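Local coordinates for uncharacterized protein YfeY (Escherichia coli, PDB 2QZB) that is of unknown function, belongs to the DUF1131 family and is probably a lipoprotein exported to the cell envelope, at residues 27-31 / 32-36; 37-40 / 41-45; 49-53 / 54-58; 147-151 / 152-156. All coordinates share one frame; numbering follows the deposited sequence.

Contacts 1 to 3 follow one another along the chain at one end of the eight-stranded antiparallel sheet, while contact 4 lies on the opposite side of the chain's centre from contacts 1 and 2, its nearest atoms about 21 Å from contact 3 and farther from the other two. Contacts 1 and 2 share helix 32-38 and touch through Ile-35 and Leu-45; contacts 2 and 3 share strand 44-52; Arg-58 joins contact 3 to the Leu-30 carbonyl of contact 1. Contacts 1 and 4 are partly buried helix starts, each pairing one straight backbone bond with apolar side chains. Contacts 2 and 3 are surface contacts: a leucine-tyrosine touch and a water against a ladder of hairpin bonds.

Contact 1 of 4, residues 27-31 / 32-36; sequences STPLQ and EQAIA
Ile-35 turns its CG1 branch back over the carbonyl of Gln-31, and this is the centre of a helix start. The branch stands beside the isoleucine's own backbone N, opposite the carbonyl carbon (chi1 -71°), which brings CD1 within 3.4 Å of Gln-31 O. The same oxygen takes the backbone N-H of Ile-35 at 3.1 Å, a nearly straight bond with an N-H...O angle of 170°. Backbone and side chain of one residue therefore meet a single carbonyl, and Gln-31 is the N-cap of helix 32-38. The same methyl, Ile-35 CD1, is 4.4 Å from Leu-30 CD1, a looser approach.

Ala-34 faces the incoming loop. Its methyl lies against the Pro-29 ring, about equally far from CB, CG and CD (CD to Ala-34 CB 4.1 Å), and Pro-29 O is 3.8 Å from that same Ala-34 CB. Thr-28 CG2 adds a more distant touch on the methyl, at 4.3 Å. Leu-30, at the centre of an inverse gamma turn, packs on Phe-60 and Ile-72 of the sheet; Ile-35 reaches the same two residues. Replacing Ile-35 with an alanine would probably open a gap between Leu-30, Phe-60 and Ile-72 and leave the Gln-31 carbonyl without its apolar cover.

Chemically, the contact combines one backbone bond with hydrocarbon packing: the bond sets the first helical turn, Leu-30 and Ile-35 seat it on the sheet, and Pro-29 and Ala-34 pack the loop against the helix.

Contact 2 of 4, residues 37-40 / 41-45; sequences DALD and GDYRL
Leu-39 and Tyr-43 reach each other because both first torsions set CG beside the backbone N and opposite the carbonyl carbon (chi1 -79° in Leu-39, -66° in Tyr-43). The leucine's second torsion (168°) extends CD1, and the other methyl, Leu-39 CD2, is the one that meets the ring, 4.0 Å from Tyr-43 CD2. The two side chains cross at about a right angle, and the methyl comes to the ring obliquely. From the other side of the ring plane, also obliquely, Asp-40 O comes to 4.3 Å from Tyr-43 CE2.

The backbone between them makes the reversal. Leu-39 is the first residue to leave helical geometry, and Asp-42 forms the centre of an inverse gamma turn, with a weak bond from Tyr-43 N to Gly-41 O. A water spans the bend: it lies 2.7 Å from Leu-39 O, to which it can donate, and accepts only weakly from Gly-41 N at 3.4 Å. At Gly-41 a side chain would run into the carbonyl oxygen of Asp-40.

This connects helix 32-38 to the outermost strand 44-52. Val-62 of strand 55-64 touches both Leu-39 and Tyr-43, so the pair closes over the sheet, while Met-70 and Ala-69 of strand 67-73 meet Leu-39 and Tyr-43 respectively. The tyrosine hydroxyl is hydrogen-bonded to Asp-86, and Leu-45, in strand 44-52, packs back on Ile-35 of the helix.

Contact 3 of 4, residues 49-53 / 54-58; sequences MKTAN and GNVVR
Lys-50 and Val-57 exchange two backbone hydrogen bonds, Lys-50 N to Val-57 O at 2.8 Å and Val-57 N to Lys-50 O at 2.6 Å, in a hydrogen-bonded antiparallel pair. Ala-52 and Asn-55 form the second such pair, closing a beta hairpin with a two-residue type I' turn. Here the bonds differ in direction: Ala-52 N points nearly straight at Asn-55 O (170° at the hydrogen), whereas Asn-55 N lies above the carbonyl plane of Ala-52 O, off its lone pairs. Both turn residues, Asn-53 and Gly-54, have positive phi, and a side chain at Gly-54 would clash with Asn-53 O.

One side chain joins the polar set. Asn-55 OD1 receives the backbone N-H of Val-56 at 2.7 Å in the plane of its amide, on a lone pair, which fixes the rotation of that amide.

Apolar contacts fall on two faces. On one, Met-49 and Arg-58 lie side by side and point the same way, Met-49 CE meeting the aliphatic part of the arginine at Arg-58 CG (3.4 Å), and Met-49 SD meets Val-56 CG1 at 3.8 Å, the two side chains crossing at about a right angle. On the other, Val-57 CG2 touches both Ala-52 CB (3.9 Å) and Lys-50 CG (3.8 Å). Chi1 of -67° puts Val-57 CG1 beside the backbone N and leaves CG2 as the methyl facing them.

The hairpin joins strands 44-52 and 55-64 at the edge of the large sheet. Its Arg-58 guanidinium is hydrogen-bonded to the carbonyl of Leu-30, in the loop leading to helix 32-38, and Lys-50 NZ bonds weakly to Asn-73.

Contact 4 of 4, residues 147-151 / 152-156; sequences LMPSD and DTLKN
Leu-154 folds back over the residues that start its own short helix, 151-154, for which Ser-150 is the N-cap. This is the tight side. The backbone N of Leu-154 donates to Ser-150 O at 3.0 Å, in the carbonyl plane and nearly straight (166° at the hydrogen). Its side chain leans over the preceding peptides, CG beside the backbone N and opposite the carbonyl carbon (chi1 -67°), so that CG comes to 3.2 Å from Ser-150 O and CD1 to 3.4 Å from Pro-149 O. The other methyl, CD2, meets Pro-149 CB at 4.2 Å. The proline is buried: Trp-141 and Val-123 touch its ring, and Leu-154 also reaches Ala-108. An alanine in place of Leu-154 would probably leave a gap beside Pro-149 and Ala-108 and take away the cover that CG and CD1 give the two carbonyls. The Asp-151 carboxylate binds outside the helix: OD1 is hydrogen-bonded to the backbone N of Ala-108, tying the first turn to the loop there.

The outward side is looser. Ser-150, Asp-152 and Lys-155 are exposed; the serine hydroxyl, Ser-150 OG, stands 3.9 Å from Thr-153 OG1. The next helical bond, from Lys-155 N to Asp-151 O, is weak and bent. Beyond the weak bond, the Lys-155 side chain merely passes by, its CB 3.7 Å from Asp-151 O.

Contact 1 of 4, residues 27-31 / 32-36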
loop_
_atom_site.group_PDB
_atom_site.type_symbol
_atom_site.label_atom_id
_atom_site.label_comp_id
_atom_site.label_asym_id
_atom_site.label_seq_id
_atom_site.Cartn_x
_atom_site.Cartn_y
_atom_site.Cartn_z
ATOM N N SER A 27 10.775 -6.113 -11.735
ATOM C CA SER A 27 11.684 -5.839 -12.870
ATOM C C SER A 27 11.395 -4.514 -13.598
ATOM O O SER A 27 12.158 -4.109 -14.483
ATOM C CB SER A 27 11.756 -7.017 -13.847
ATOM O OG SER A 27 10.484 -7.617 -14.056
ATOM N N THR A 28 10.306 -3.836 -13.218
ATOM C CA THR A 28 9.984 -2.543 -13.792
ATOM C C THR A 28 10.976 -1.462 -13.363
ATOM O O THR A 28 11.126 -1.188 -12.190
ATOM C CB THR A 28 8.533 -2.126 -13.491
ATOM O OG1 THR A 28 7.644 -3.204 -13.823
ATOM C CG2 THR A 28 8.171 -0.901 -14.325
ATOM N N PRO A 29 11.684 -0.855 -14.333
ATOM C CA PRO A 29 12.580 0.246 -14.013
ATOM C C PRO A 29 11.841 1.396 -13.343
ATOM O O PRO A 29 10.677 1.646 -13.674
ATOM C CB PRO A 29 13.042 0.741 -15.395
ATOM C CG PRO A 29 12.803 -0.366 -16.323
ATOM C CD PRO A 29 11.692 -1.198 -15.767
ATOM N N LEU A 30 12.509 2.106 -12.445
ATOM C CA LEU A 30 11.900 3.245 -11.832
ATOM C C LEU A 30 12.080 4.474 -12.728
ATOM O O LEU A 30 12.883 5.353 -12.453
ATOM C CB LEU A 30 12.418 3.471 -10.423
ATOM C CG LEU A 30 11.603 4.482 -9.631
ATOM C CD1 LEU A 30 10.359 3.818 -9.059
ATOM C CD2 LEU A 30 12.445 5.092 -8.560
ATOM N N GLN A 31 11.300 4.518 -13.805
ATOM C CA GLN A 31 11.473 5.547 -14.825
ATOM C C GLN A 31 10.117 5.953 -15.371
ATOM O O GLN A 31 9.244 5.120 -15.486
ATOM C CB GLN A 31 12.382 5.023 -15.956
ATOM C CG GLN A 31 13.862 4.832 -15.514
ATOM C CD GLN A 31 14.599 6.127 -15.265
ATOM O OE1 GLN A 31 15.366 6.252 -14.301
ATOM N NE2 GLN A 31 14.377 7.104 -16.119
ATOM N N GLU A 32 9.970 7.225 -15.726
ATOM C CA GLU A 32 8.704 7.754 -16.181
ATOM C C GLU A 32 8.025 6.914 -17.259
ATOM O O GLU A 32 6.877 6.532 -17.097
ATOM C CB GLU A 32 8.839 9.220 -16.653
ATOM C CG GLU A 32 7.464 9.854 -16.869
ATOM C CD GLU A 32 7.495 11.353 -17.129
ATOM O OE1 GLU A 32 8.360 11.830 -17.896
ATOM O OE2 GLU A 32 6.615 12.035 -16.561
ATOM N N GLN A 33 8.716 6.617 -18.358
ATOM C CA GLN A 33 8.046 5.959 -19.497
ATOM C C GLN A 33 7.748 4.477 -19.247
ATOM O O GLN A 33 6.752 3.920 -19.731
ATOM C CB GLN A 33 8.845 6.186 -20.800
ATOM C CG GLN A 33 8.119 7.073 -21.863
ATOM C CD GLN A 33 8.196 8.584 -21.627
ATOM O OE1 GLN A 33 8.040 9.356 -22.566
ATOM N NE2 GLN A 33 8.449 9.011 -20.392
ATOM N N ALA A 34 8.590 3.841 -18.441
ATOM C CA ALA A 34 8.373 2.438 -18.069
ATOM C C ALA A 34 7.093 2.295 -17.233
ATOM O O ALA A 34 6.285 1.425 -17.460
ATOM C CB ALA A 34 9.550 1.929 -17.312
ATOM N N ILE A 35 6.926 3.168 -16.263
ATOM C CA ILE A 35 5.734 3.151 -15.409
ATOM C C ILE A 35 4.474 3.489 -16.229
ATOM O O ILE A 35 3.469 2.809 -16.123
ATOM C CB ILE A 35 5.952 4.102 -14.233
ATOM C CG1 ILE A 35 6.981 3.476 -13.301
ATOM C CG2 ILE A 35 4.604 4.506 -13.498
ATOM C CD1 ILE A 35 7.729 4.509 -12.506
ATOM N N ALA A 36 4.564 4.498 -17.081
ATOM C CA ALA A 36 3.398 4.944 -17.880
ATOM C C ALA A 36 2.970 3.843 -18.829
ATOM O O ALA A 36 1.791 3.575 -18.974
ATOM C CB ALA A 36 3.711 6.239 -18.631
#

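Contact 2 of 4, residues 37-40 / 41-45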
loop_
_atom_site.group_PDB
_atom_site.type_symbol
_atom_site.label_atom_id
_atom_site.label_comp_id
_atom_site.label_asym_id
_atom_site.label_seq_id
_atom_site.Cartn_x
_atom_site.Cartn_y
_atom_site.Cartn_z
ATOM N N ASP A 37 3.940 3.141 -19.411
ATOM C CA ASP A 37 3.634 1.990 -20.248
ATOM C C ASP A 37 2.984 0.871 -19.471
ATOM O O ASP A 37 2.187 0.142 -20.020
ATOM C CB ASP A 37 4.909 1.452 -20.907
ATOM C CG ASP A 37 5.383 2.333 -22.061
ATOM O OD1 ASP A 37 6.398 1.956 -22.688
ATOM O OD2 ASP A 37 4.737 3.395 -22.330
ATOM N N ALA A 38 3.358 0.724 -18.203
ATOM C CA ALA A 38 2.819 -0.339 -17.350
ATOM C C ALA A 38 1.435 -0.037 -16.830
ATOM O O ALA A 38 0.660 -0.952 -16.591
ATOM C CB ALA A 38 3.754 -0.612 -16.179
ATOM N N LEU A 39 1.141 1.245 -16.648
ATOM C CA LEU A 39 -0.099 1.691 -16.031
ATOM C C LEU A 39 -1.290 1.434 -16.933
ATOM O O LEU A 39 -1.196 1.637 -18.119
ATOM C CB LEU A 39 -0.026 3.187 -15.689
ATOM C CG LEU A 39 0.748 3.553 -14.411
ATOM C CD1 LEU A 39 1.026 5.090 -14.328
ATOM C CD2 LEU A 39 0.080 3.038 -13.133
ATOM N N ASP A 40 -2.411 1.011 -16.355
ATOM C CA ASP A 40 -3.635 0.781 -17.124
ATOM C C ASP A 40 -4.814 1.533 -16.475
ATOM O O ASP A 40 -5.576 0.994 -15.665
ATOM C CB ASP A 40 -3.924 -0.712 -17.226
ATOM C CG ASP A 40 -4.964 -1.046 -18.287
ATOM O OD1 ASP A 40 -4.849 -0.578 -19.459
ATOM O OD2 ASP A 40 -5.881 -1.828 -17.940
ATOM N N GLY A 41 -4.938 2.799 -16.813
ATOM C CA GLY A 41 -5.989 3.627 -16.251
ATOM C C GLY A 41 -5.783 5.029 -16.754
ATOM O O GLY A 41 -4.817 5.312 -17.459
ATOM N N ASP A 42 -6.688 5.917 -16.362
ATOM C CA ASP A 42 -6.640 7.284 -16.777
ATOM C C ASP A 42 -5.887 8.048 -15.682
ATOM O O ASP A 42 -6.473 8.848 -14.966
ATOM C CB ASP A 42 -8.068 7.820 -16.925
ATOM C CG ASP A 42 -8.947 6.935 -17.819
ATOM O OD1 ASP A 42 -8.585 6.753 -18.994
ATOM O OD2 ASP A 42 -10.005 6.453 -17.340
ATOM N N TYR A 43 -4.592 7.789 -15.555
ATOM C CA TYR A 43 -3.792 8.388 -14.494
ATOM C C TYR A 43 -2.911 9.479 -15.062
ATOM O O TYR A 43 -2.643 9.494 -16.252
ATOM C CB TYR A 43 -2.870 7.338 -13.883
ATOM C CG TYR A 43 -3.572 6.209 -13.149
ATOM C CD1 TYR A 43 -4.385 6.466 -12.056
ATOM C CD2 TYR A 43 -3.415 4.895 -13.565
ATOM C CE1 TYR A 43 -5.003 5.438 -11.380
ATOM C CE2 TYR A 43 -4.029 3.874 -12.912
ATOM C CZ TYR A 43 -4.815 4.156 -11.811
ATOM O OH TYR A 43 -5.420 3.130 -11.143
ATOM N N ARG A 44 -2.453 10.350 -14.168
ATOM C CA ARG A 44 -1.335 11.235 -14.387
ATOM C C ARG A 44 -0.182 10.723 -13.512
ATOM O O ARG A 44 -0.376 9.869 -12.643
ATOM C CB ARG A 44 -1.722 12.668 -13.964
ATOM C CG ARG A 44 -2.537 13.479 -15.029
ATOM C CD ARG A 44 -3.897 12.837 -15.397
ATOM N NE ARG A 44 -4.691 13.743 -16.230
ATOM C CZ ARG A 44 -5.648 14.562 -15.784
ATOM N NH1 ARG A 44 -5.972 14.637 -14.484
ATOM N NH2 ARG A 44 -6.285 15.338 -16.649
ATOM N N LEU A 45 1.011 11.250 -13.734
ATOM C CA LEU A 45 2.228 10.795 -13.054
ATOM C C LEU A 45 3.069 12.015 -12.626
ATOM O O LEU A 45 3.208 12.984 -13.393
ATOM C CB LEU A 45 3.016 9.892 -14.023
ATOM C CG LEU A 45 4.220 9.107 -13.493
ATOM C CD1 LEU A 45 3.831 8.070 -12.400
ATOM C CD2 LEU A 45 4.887 8.412 -14.648
HETATM O O HOH W 1 -2.741 3.540 -19.340
#

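Contact 3 of 4, residues 49-53 / 54-58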
loop_
_atom_site.group_PDB
_atom_site.type_symbol
_atom_site.label_atom_id
_atom_site.label_comp_id
_atom_site.label_asym_id
_atom_site.label_seq_id
_atom_site.Cartn_x
_atom_site.Cartn_y
_atom_site.Cartn_z
ATOM N N MET A 49 11.755 13.090 -4.787
ATOM C CA MET A 49 12.968 12.454 -4.327
ATOM C C MET A 49 12.920 12.545 -2.866
ATOM O O MET A 49 12.261 13.444 -2.298
ATOM C CB MET A 49 14.216 13.159 -4.859
ATOM C CG MET A 49 14.567 12.780 -6.292
ATOM S SD MET A 49 16.161 13.440 -6.840
ATOM C CE MET A 49 16.255 12.738 -8.450
ATOM N N LYS A 50 13.567 11.582 -2.230
ATOM C CA LYS A 50 13.688 11.618 -0.795
ATOM C C LYS A 50 14.947 10.892 -0.405
ATOM O O LYS A 50 15.641 10.288 -1.222
ATOM C CB LYS A 50 12.488 10.951 -0.111
ATOM C CG LYS A 50 12.329 9.493 -0.542
ATOM C CD LYS A 50 11.272 8.768 0.247
ATOM C CE LYS A 50 11.252 7.307 -0.202
ATOM N NZ LYS A 50 10.179 6.563 0.496
ATOM N N THR A 51 15.180 10.926 0.890
ATOM C CA THR A 51 16.360 10.392 1.511
ATOM C C THR A 51 16.054 8.955 1.962
ATOM O O THR A 51 14.976 8.690 2.502
ATOM C CB THR A 51 16.712 11.367 2.654
ATOM O OG1 THR A 51 17.698 12.296 2.181
ATOM C CG2 THR A 51 17.155 10.690 3.858
ATOM N N ALA A 52 16.996 8.038 1.688
ATOM C CA ALA A 52 16.943 6.620 2.131
ATOM C C ALA A 52 18.359 6.009 2.216
ATOM O O ALA A 52 19.138 6.127 1.270
ATOM C CB ALA A 52 16.097 5.820 1.183
ATOM N N ASN A 53 18.696 5.388 3.352
ATOM C CA ASN A 53 19.963 4.617 3.529
ATOM C C ASN A 53 21.258 5.314 3.119
ATOM O O ASN A 53 22.097 4.737 2.404
ATOM C CB ASN A 53 19.878 3.275 2.796
ATOM C CG ASN A 53 18.782 2.377 3.337
ATOM O OD1 ASN A 53 18.617 2.226 4.558
ATOM N ND2 ASN A 53 18.018 1.772 2.427
ATOM N N GLY A 54 21.414 6.556 3.561
ATOM C CA GLY A 54 22.592 7.344 3.245
ATOM C C GLY A 54 22.644 7.780 1.796
ATOM O O GLY A 54 23.703 8.105 1.291
ATOM N N ASN A 55 21.496 7.796 1.131
ATOM C CA ASN A 55 21.406 8.397 -0.212
ATOM C C ASN A 55 20.049 9.035 -0.534
ATOM O O ASN A 55 19.169 9.123 0.317
ATOM C CB ASN A 55 21.817 7.396 -1.300
ATOM C CG ASN A 55 22.692 8.038 -2.364
ATOM O OD1 ASN A 55 22.337 9.090 -2.929
ATOM N ND2 ASN A 55 23.852 7.426 -2.633
ATOM N N VAL A 56 19.896 9.498 -1.763
ATOM C CA VAL A 56 18.655 10.083 -2.215
ATOM C C VAL A 56 18.036 9.127 -3.229
ATOM O O VAL A 56 18.722 8.677 -4.153
ATOM C CB VAL A 56 18.889 11.498 -2.818
ATOM C CG1 VAL A 56 17.760 11.914 -3.774
ATOM C CG2 VAL A 56 19.050 12.528 -1.686
ATOM N N VAL A 57 16.762 8.785 -3.034
ATOM C CA VAL A 57 16.046 7.933 -4.014
ATOM C C VAL A 57 14.872 8.677 -4.654
ATOM O O VAL A 57 14.257 9.557 -4.038
ATOM C CB VAL A 57 15.480 6.618 -3.412
ATOM C CG1 VAL A 57 16.608 5.653 -2.989
ATOM C CG2 VAL A 57 14.517 6.893 -2.259
ATOM N N ARG A 58 14.550 8.272 -5.877
ATOM C CA ARG A 58 13.430 8.803 -6.575
ATOM C C ARG A 58 12.180 8.003 -6.225
ATOM O O ARG A 58 12.258 6.811 -5.851
ATOM C CB ARG A 58 13.719 8.765 -8.057
ATOM C CG ARG A 58 14.932 9.651 -8.453
ATOM C CD ARG A 58 15.675 9.129 -9.683
ATOM N NE ARG A 58 14.786 8.988 -10.834
ATOM C CZ ARG A 58 14.374 7.822 -11.338
ATOM N NH1 ARG A 58 14.784 6.662 -10.805
ATOM N NH2 ARG A 58 13.552 7.820 -12.387
#

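Contact 4 of 4, residues 147-151 / 152-156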
loop_
_atom_site.group_PDB
_atom_site.type_symbol
_atom_site.label_atom_id
_atom_site.label_comp_id
_atom_site.label_asym_id
_atom_site.label_seq_id
_atom_site.Cartn_x
_atom_site.Cartn_y
_atom_site.Cartn_z
ATOM N N LEU A 147 1.637 3.114 20.758
ATOM C CA LEU A 147 1.280 1.697 20.669
ATOM C C LEU A 147 0.193 1.465 19.610
ATOM O O LEU A 147 -0.510 2.407 19.234
ATOM C CB LEU A 147 0.708 1.250 22.016
ATOM C CG LEU A 147 1.527 1.513 23.272
ATOM C CD1 LEU A 147 0.635 1.285 24.495
ATOM C CD2 LEU A 147 2.753 0.614 23.294
ATOM N N MET A 148 0.047 0.218 19.141
ATOM C CA MET A 148 -1.160 -0.185 18.420
ATOM C C MET A 148 -2.342 -0.047 19.370
ATOM O O MET A 148 -2.242 -0.462 20.512
ATOM C CB MET A 148 -1.079 -1.657 17.982
ATOM C CG MET A 148 -0.422 -1.923 16.660
ATOM S SD MET A 148 -1.023 -3.472 15.972
ATOM C CE MET A 148 -0.441 -4.692 17.171
ATOM N N PRO A 149 -3.471 0.538 18.911
ATOM C CA PRO A 149 -4.721 0.446 19.686
ATOM C C PRO A 149 -5.221 -1.010 19.863
ATOM O O PRO A 149 -4.799 -1.915 19.131
ATOM C CB PRO A 149 -5.727 1.239 18.843
ATOM C CG PRO A 149 -4.936 2.073 17.973
ATOM C CD PRO A 149 -3.659 1.323 17.685
ATOM N N SER A 150 -6.109 -1.213 20.825
ATOM C CA SER A 150 -6.603 -2.530 21.177
ATOM C C SER A 150 -7.502 -3.109 20.089
ATOM O O SER A 150 -7.908 -2.388 19.162
ATOM C CB SER A 150 -7.400 -2.440 22.468
ATOM O OG SER A 150 -8.724 -2.005 22.200
ATOM N N ASP A 151 -7.844 -4.393 20.255
ATOM C CA ASP A 151 -8.712 -5.133 19.342
ATOM C C ASP A 151 -10.148 -4.572 19.255
ATOM O O ASP A 151 -10.751 -4.611 18.185
ATOM C CB ASP A 151 -8.731 -6.634 19.701
ATOM C CG ASP A 151 -7.334 -7.290 19.656
ATOM O OD1 ASP A 151 -6.507 -6.953 18.761
ATOM O OD2 ASP A 151 -7.066 -8.158 20.525
ATOM N N ASP A 152 -10.707 -4.070 20.361
ATOM C CA ASP A 152 -12.084 -3.502 20.327
ATOM C C ASP A 152 -12.211 -2.203 19.546
ATOM O O ASP A 152 -13.289 -1.899 19.020
ATOM C CB ASP A 152 -12.658 -3.246 21.729
ATOM C CG ASP A 152 -13.063 -4.511 22.433
ATOM O OD1 ASP A 152 -13.995 -5.202 21.958
ATOM O OD2 ASP A 152 -12.445 -4.803 23.486
ATOM N N THR A 153 -11.157 -1.396 19.557
ATOM C CA THR A 153 -11.097 -0.207 18.716
ATOM C C THR A 153 -10.873 -0.594 17.255
ATOM O O THR A 153 -11.611 -0.139 16.362
ATOM C CB THR A 153 -9.926 0.709 19.119
ATOM O OG1 THR A 153 -10.140 1.189 20.445
ATOM C CG2 THR A 153 -9.819 1.910 18.155
ATOM N N LEU A 154 -9.856 -1.428 17.029
ATOM C CA LEU A 154 -9.462 -1.825 15.683
ATOM C C LEU A 154 -10.550 -2.531 14.880
ATOM O O LEU A 154 -10.531 -2.432 13.662
ATOM C CB LEU A 154 -8.198 -2.676 15.696
ATOM C CG LEU A 154 -6.910 -1.983 16.139
ATOM C CD1 LEU A 154 -5.746 -2.992 16.097
ATOM C CD2 LEU A 154 -6.615 -0.765 15.268
ATOM N N LYS A 155 -11.496 -3.207 15.538
ATOM C CA LYS A 155 -12.476 -4.023 14.794
ATOM C C LYS A 155 -13.237 -3.203 13.747
ATOM O O LYS A 155 -13.561 -3.718 12.676
ATOM C CB LYS A 155 -13.436 -4.817 15.709
ATOM C CG LYS A 155 -14.291 -3.954 16.622
ATOM C CD LYS A 155 -15.181 -4.781 17.597
ATOM C CE LYS A 155 -16.459 -3.974 17.942
ATOM N NZ LYS A 155 -17.044 -4.206 19.320
ATOM N N ASN A 156 -13.428 -1.919 14.043
ATOM C CA ASN A 156 -14.143 -0.969 13.198
ATOM C C ASN A 156 -13.240 -0.164 12.232
ATOM O O ASN A 156 -13.731 0.651 11.426
ATOM C CB ASN A 156 -14.933 0.000 14.104
ATOM C CG ASN A 156 -15.922 -0.723 15.006
ATOM O OD1 ASN A 156 -16.695 -1.584 14.536
ATOM N ND2 ASN A 156 -15.888 -0.408 16.307
#